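Uncharacterized N-acetyltransferase D2E76_00625 (Mycobacteroides abscessus, PDB 6YCA) is a GCN5-related N-acetyltransferase of the Eis type that binds acetyl coenzyme A but does not modify aminoglycosides. Local coordinates at residues L319-E333 / A343-R355. Numbering follows the deposited sequence.
Sequences LAARTYTDGAPVVIE and AARFSVSSDKVRR
Val348, on the hairpin of strands 330-335 and 344-348, points from the sheet toward Leu319 of helix 315-321 and Tyr324 of the loop after it. With CG1 anti to its carbonyl carbon (chi1 -67°), Val348 turns that branch to Leu319 CD1 at 3.8 Å and to the hydroxyl end of Tyr324, and the other, CG2, to Ile332 CD1 at 4.0 Å. Leu319 CD1 also reaches Phe346 CB, the two side chains crossing at about a right angle. Beyond the turn, Val353 splits its branches: CG1 lies 4.0 Å from Leu319 CB, and CG2 packs against Ala320 CA and, more loosely, Tyr324 CE2. The tyrosine is fixed from within its own segment, since Tyr324 OH donates to Leu319 O at 2.6 Å, in the carbonyl plane and on a lone pair, tying the loop back to the helix end.

Behind these side chains, strands 330-333 and 344-348 run antiparallel at 156°. Val330 pairs with Val348, and Ile332 with Phe346, each through two backbone bonds; Ile332 N to Phe346 O measures 2.9 Å. The other face carries Val331, Ser347 and the side-by-side pair Glu333 and Arg345, whose salt bridge is long, Glu333 OE1 to Arg345 NE 3.8 Å; Arg345 NH1 has a firmer partner of its own, the backbone oxygen His358 O.

Phe403 of helix 395-403 touches Ile332 and Val348 and meets the Tyr324 ring edge-to-face, adding to the apolar side within the sterol carrier protein-like domain. Backbone bonds thus set the strand register, and largely aliphatic contacts seat the helix end on the sheet, with the long ion pair probably contributing little.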
loop_
_atom_site.group_PDB
_atom_site.type_symbol
_atom_site.label_atom_id
_atom_site.label_comp_id
_atom_site.label_asym_id
_atom_site.label_seq_id
_atom_site.Cartn_x
_atom_site.Cartn_y
_atom_site.Cartn_z
ATOM N N LEU A 319 -4.307 -49.001 -4.490
ATOM C CA LEU A 319 -5.761 -49.128 -4.511
ATOM C C LEU A 319 -6.252 -50.150 -3.496
ATOM O O LEU A 319 -7.373 -50.033 -2.990
ATOM C CB LEU A 319 -6.226 -49.514 -5.914
ATOM C CG LEU A 319 -5.983 -48.464 -6.994
ATOM C CD1 LEU A 319 -6.320 -49.028 -8.367
ATOM C CD2 LEU A 319 -6.792 -47.213 -6.697
ATOM N N ALA A 320 -5.436 -51.157 -3.192
ATOM C CA ALA A 320 -5.853 -52.177 -2.243
ATOM C C ALA A 320 -5.670 -51.725 -0.803
ATOM O O ALA A 320 -6.376 -52.211 0.086
ATOM C CB ALA A 320 -5.079 -53.471 -2.491
ATOM N N ALA A 321 -4.752 -50.790 -0.554
ATOM C CA ALA A 321 -4.463 -50.369 0.811
ATOM C C ALA A 321 -5.507 -49.425 1.384
ATOM O O ALA A 321 -5.587 -49.294 2.610
ATOM C CB ALA A 321 -3.088 -49.707 0.880
ATOM N N ARG A 322 -6.287 -48.758 0.539
ATOM C CA ARG A 322 -7.334 -47.853 0.988
ATOM C C ARG A 322 -8.676 -48.574 1.038
ATOM O O ARG A 322 -8.851 -49.658 0.478
ATOM C CB ARG A 322 -7.436 -46.602 0.109
ATOM C CG ARG A 322 -8.021 -46.820 -1.275
ATOM C CD ARG A 322 -8.579 -45.511 -1.826
ATOM N NE ARG A 322 -9.835 -45.131 -1.182
ATOM C CZ ARG A 322 -10.478 -43.985 -1.400
ATOM N NH1 ARG A 322 -9.988 -43.091 -2.250
ATOM N NH2 ARG A 322 -11.619 -43.733 -0.766
ATOM N N THR A 323 -9.609 -47.970 1.757
ATOM C CA THR A 323 -10.962 -48.480 1.911
ATOM C C THR A 323 -11.950 -47.760 0.997
ATOM O O THR A 323 -11.698 -46.656 0.510
ATOM C CB THR A 323 -11.399 -48.368 3.371
ATOM O OG1 THR A 323 -12.194 -47.188 3.544
ATOM C CG2 THR A 323 -10.199 -48.348 4.283
ATOM N N TYR A 324 -13.081 -48.424 0.759
ATOM C CA TYR A 324 -14.138 -47.916 -0.103
ATOM C C TYR A 324 -15.483 -48.173 0.561
ATOM O O TYR A 324 -15.572 -48.847 1.590
ATOM C CB TYR A 324 -14.108 -48.600 -1.475
ATOM C CG TYR A 324 -12.766 -48.542 -2.164
ATOM C CD1 TYR A 324 -12.421 -47.459 -2.961
ATOM C CD2 TYR A 324 -11.843 -49.570 -2.017
ATOM C CE1 TYR A 324 -11.195 -47.401 -3.592
ATOM C CE2 TYR A 324 -10.616 -49.523 -2.648
ATOM C CZ TYR A 324 -10.296 -48.434 -3.432
ATOM O OH TYR A 324 -9.072 -48.378 -4.060
ATOM N N THR A 325 -16.542 -47.636 -0.044
ATOM C CA THR A 325 -17.888 -47.857 0.463
ATOM C C THR A 325 -18.472 -49.137 -0.128
ATOM O O THR A 325 -17.982 -49.679 -1.119
ATOM C CB THR A 325 -18.789 -46.663 0.141
ATOM O OG1 THR A 325 -18.901 -46.520 -1.278
ATOM C CG2 THR A 325 -18.217 -45.384 0.725
ATOM N N ASP A 326 -19.563 -49.605 0.478
ATOM C CA ASP A 326 -20.189 -50.862 0.068
ATOM C C ASP A 326 -20.973 -50.652 -1.227
ATOM O O ASP A 326 -22.205 -50.693 -1.275
ATOM C CB ASP A 326 -21.058 -51.420 1.185
ATOM C CG ASP A 326 -20.240 -51.985 2.325
ATOM O OD1 ASP A 326 -19.121 -52.474 2.064
ATOM O OD2 ASP A 326 -20.711 -51.939 3.480
ATOM N N GLY A 327 -20.219 -50.424 -2.303
ATOM C CA GLY A 327 -20.773 -50.250 -3.624
ATOM C C GLY A 327 -20.390 -51.386 -4.558
ATOM O O GLY A 327 -19.647 -52.301 -4.213
ATOM N N ALA A 328 -20.918 -51.300 -5.770
ATOM C CA ALA A 328 -20.582 -52.278 -6.787
ATOM C C ALA A 328 -19.212 -51.958 -7.387
ATOM O O ALA A 328 -18.815 -50.792 -7.463
ATOM C CB ALA A 328 -21.638 -52.277 -7.888
ATOM N N PRO A 329 -18.467 -52.980 -7.802
ATOM C CA PRO A 329 -17.117 -52.745 -8.325
ATOM C C PRO A 329 -17.126 -51.892 -9.586
ATOM O O PRO A 329 -18.060 -51.927 -10.391
ATOM C CB PRO A 329 -16.598 -54.158 -8.620
ATOM C CG PRO A 329 -17.435 -55.059 -7.781
ATOM C CD PRO A 329 -18.783 -54.415 -7.715
ATOM N N VAL A 330 -16.064 -51.109 -9.741
ATOM C CA VAL A 330 -15.823 -50.302 -10.927
ATOM C C VAL A 330 -14.462 -50.692 -11.489
ATOM O O VAL A 330 -13.511 -50.914 -10.731
ATOM C CB VAL A 330 -15.853 -48.802 -10.568
ATOM C CG1 VAL A 330 -15.434 -47.954 -11.753
ATOM C CG2 VAL A 330 -17.234 -48.407 -10.083
ATOM N N VAL A 331 -14.368 -50.785 -12.812
ATOM C CA VAL A 331 -13.126 -51.145 -13.486
ATOM C C VAL A 331 -12.483 -49.874 -14.022
ATOM O O VAL A 331 -13.094 -49.145 -14.813
ATOM C CB VAL A 331 -13.362 -52.167 -14.607
ATOM C CG1 VAL A 331 -12.039 -52.514 -15.278
ATOM C CG2 VAL A 331 -14.033 -53.411 -14.050
ATOM N N ILE A 332 -11.258 -49.602 -13.581
ATOM C CA ILE A 332 -10.519 -48.400 -13.955
ATOM C C ILE A 332 -9.336 -48.807 -14.822
ATOM O O ILE A 332 -8.496 -49.610 -14.399
ATOM C CB ILE A 332 -10.045 -47.625 -12.716
ATOM C CG1 ILE A 332 -11.230 -47.296 -11.810
ATOM C CG2 ILE A 332 -9.315 -46.368 -13.130
ATOM C CD1 ILE A 332 -10.840 -46.601 -10.527
ATOM N N GLU A 333 -9.263 -48.256 -16.030
ATOM C CA GLU A 333 -8.104 -48.456 -16.891
ATOM C C GLU A 333 -7.128 -47.307 -16.657
ATOM O O GLU A 333 -7.459 -46.141 -16.901
ATOM C CB GLU A 333 -8.515 -48.535 -18.362
ATOM C CG GLU A 333 -7.357 -48.850 -19.311
ATOM C CD GLU A 333 -7.787 -48.964 -20.765
ATOM O OE1 GLU A 333 -9.003 -49.016 -21.032
ATOM O OE2 GLU A 333 -6.906 -48.998 -21.649
ATOM N N ALA A 343 0.162 -49.891 -16.137
ATOM C CA ALA A 343 -0.753 -49.767 -17.263
ATOM C C ALA A 343 -1.600 -51.023 -17.404
ATOM O O ALA A 343 -1.204 -51.971 -18.087
ATOM C CB ALA A 343 0.020 -49.501 -18.556
ATOM N N ALA A 344 -2.764 -51.038 -16.763
ATOM C CA ALA A 344 -3.643 -52.199 -16.768
ATOM C C ALA A 344 -5.042 -51.745 -16.361
ATOM O O ALA A 344 -5.312 -50.545 -16.241
ATOM C CB ALA A 344 -3.098 -53.291 -15.844
ATOM N N ARG A 345 -5.942 -52.706 -16.178
ATOM C CA ARG A 345 -7.298 -52.445 -15.713
ATOM C C ARG A 345 -7.473 -53.072 -14.339
ATOM O O ARG A 345 -7.129 -54.241 -14.141
ATOM C CB ARG A 345 -8.328 -53.034 -16.678
ATOM C CG ARG A 345 -8.326 -52.415 -18.063
ATOM C CD ARG A 345 -9.232 -53.195 -19.000
ATOM N NE ARG A 345 -9.134 -52.718 -20.376
ATOM C CZ ARG A 345 -9.797 -53.249 -21.397
ATOM N NH1 ARG A 345 -10.610 -54.277 -21.197
ATOM N NH2 ARG A 345 -9.646 -52.752 -22.618
ATOM N N PHE A 346 -8.008 -52.301 -13.394
ATOM C CA PHE A 346 -8.177 -52.755 -12.020
ATOM C C PHE A 346 -9.641 -52.663 -11.624
ATOM O O PHE A 346 -10.257 -51.600 -11.749
ATOM C CB PHE A 346 -7.351 -51.907 -11.049
ATOM C CG PHE A 346 -5.900 -51.826 -11.399
ATOM C CD1 PHE A 346 -5.034 -52.844 -11.045
ATOM C CD2 PHE A 346 -5.397 -50.731 -12.082
ATOM C CE1 PHE A 346 -3.694 -52.771 -11.365
ATOM C CE2 PHE A 346 -4.056 -50.653 -12.405
ATOM C CZ PHE A 346 -3.203 -51.672 -12.045
ATOM N N SER A 347 -10.189 -53.773 -11.141
ATOM C CA SER A 347 -11.526 -53.796 -10.561
ATOM C C SER A 347 -11.388 -53.479 -9.078
ATOM O O SER A 347 -10.840 -54.280 -8.315
ATOM C CB SER A 347 -12.162 -55.166 -10.762
ATOM O OG SER A 347 -13.372 -55.280 -10.035
ATOM N N VAL A 348 -11.875 -52.313 -8.667
ATOM C CA VAL A 348 -11.761 -51.851 -7.288
ATOM C C VAL A 348 -13.125 -51.963 -6.620
ATOM O O VAL A 348 -14.138 -51.517 -7.171
ATOM C CB VAL A 348 -11.186 -50.426 -7.195
ATOM C CG1 VAL A 348 -9.741 -50.423 -7.649
ATOM C CG2 VAL A 348 -11.999 -49.456 -8.026
ATOM N N SER A 349 -13.150 -52.577 -5.442
ATOM C CA SER A 349 -14.368 -52.694 -4.657
ATOM C C SER A 349 -13.974 -52.833 -3.197
ATOM O O SER A 349 -12.812 -53.081 -2.866
ATOM C CB SER A 349 -15.215 -53.887 -5.106
ATOM O OG SER A 349 -14.559 -55.109 -4.814
ATOM N N SER A 350 -14.964 -52.667 -2.317
ATOM C CA SER A 350 -14.711 -52.785 -0.885
ATOM C C SER A 350 -14.221 -54.176 -0.482
ATOM O O SER A 350 -13.626 -54.320 0.592
ATOM C CB SER A 350 -15.969 -52.393 -0.103
ATOM O OG SER A 350 -15.750 -52.435 1.295
ATOM N N ASP A 351 -14.440 -55.199 -1.311
ATOM C CA ASP A 351 -14.038 -56.559 -0.965
ATOM C C ASP A 351 -12.697 -56.971 -1.556
ATOM O O ASP A 351 -11.913 -57.643 -0.880
ATOM C CB ASP A 351 -15.103 -57.565 -1.408
ATOM C CG ASP A 351 -16.423 -57.360 -0.705
ATOM O OD1 ASP A 351 -16.417 -56.876 0.447
ATOM O OD2 ASP A 351 -17.468 -57.688 -1.305
ATOM N N LYS A 352 -12.404 -56.585 -2.794
ATOM C CA LYS A 352 -11.214 -57.090 -3.463
ATOM C C LYS A 352 -10.796 -56.098 -4.538
ATOM O O LYS A 352 -11.634 -55.421 -5.138
ATOM C CB LYS A 352 -11.451 -58.486 -4.059
ATOM C CG LYS A 352 -10.217 -59.149 -4.690
ATOM C CD LYS A 352 -10.516 -60.587 -5.140
ATOM C CE LYS A 352 -9.266 -61.302 -5.660
ATOM N NZ LYS A 352 -9.527 -62.731 -6.035
ATOM N N VAL A 353 -9.486 -56.008 -4.750
ATOM C CA VAL A 353 -8.896 -55.218 -5.823
ATOM C C VAL A 353 -8.009 -56.145 -6.635
ATOM O O VAL A 353 -7.005 -56.658 -6.123
ATOM C CB VAL A 353 -8.081 -54.041 -5.273
ATOM C CG1 VAL A 353 -7.327 -53.359 -6.399
ATOM C CG2 VAL A 353 -8.991 -53.056 -4.559
ATOM N N ARG A 354 -8.364 -56.345 -7.900
ATOM C CA ARG A 354 -7.664 -57.283 -8.763
ATOM C C ARG A 354 -7.468 -56.660 -10.135
ATOM O O ARG A 354 -8.198 -55.753 -10.542
ATOM C CB ARG A 354 -8.444 -58.597 -8.929
ATOM C CG ARG A 354 -9.800 -58.410 -9.611
ATOM C CD ARG A 354 -10.618 -59.694 -9.657
ATOM N NE ARG A 354 -10.185 -60.585 -10.736
ATOM C CZ ARG A 354 -10.734 -60.611 -11.949
ATOM N NH1 ARG A 354 -11.753 -59.809 -12.236
ATOM N NH2 ARG A 354 -10.276 -61.445 -12.877
ATOM N N ARG A 355 -6.470 -57.171 -10.849
ATOM C CA ARG A 355 -6.286 -56.818 -12.246
ATOM C C ARG A 355 -7.342 -57.541 -13.065
ATOM O O ARG A 355 -7.667 -58.702 -12.799
ATOM C CB ARG A 355 -4.892 -57.238 -12.705
ATOM C CG ARG A 355 -3.815 -56.365 -12.115
ATOM C CD ARG A 355 -2.422 -56.872 -12.408
ATOM N NE ARG A 355 -1.431 -55.912 -11.936
ATOM C CZ ARG A 355 -0.790 -55.048 -12.716
ATOM N NH1 ARG A 355 -1.023 -55.031 -14.024
ATOM N NH2 ARG A 355 0.089 -54.206 -12.187
#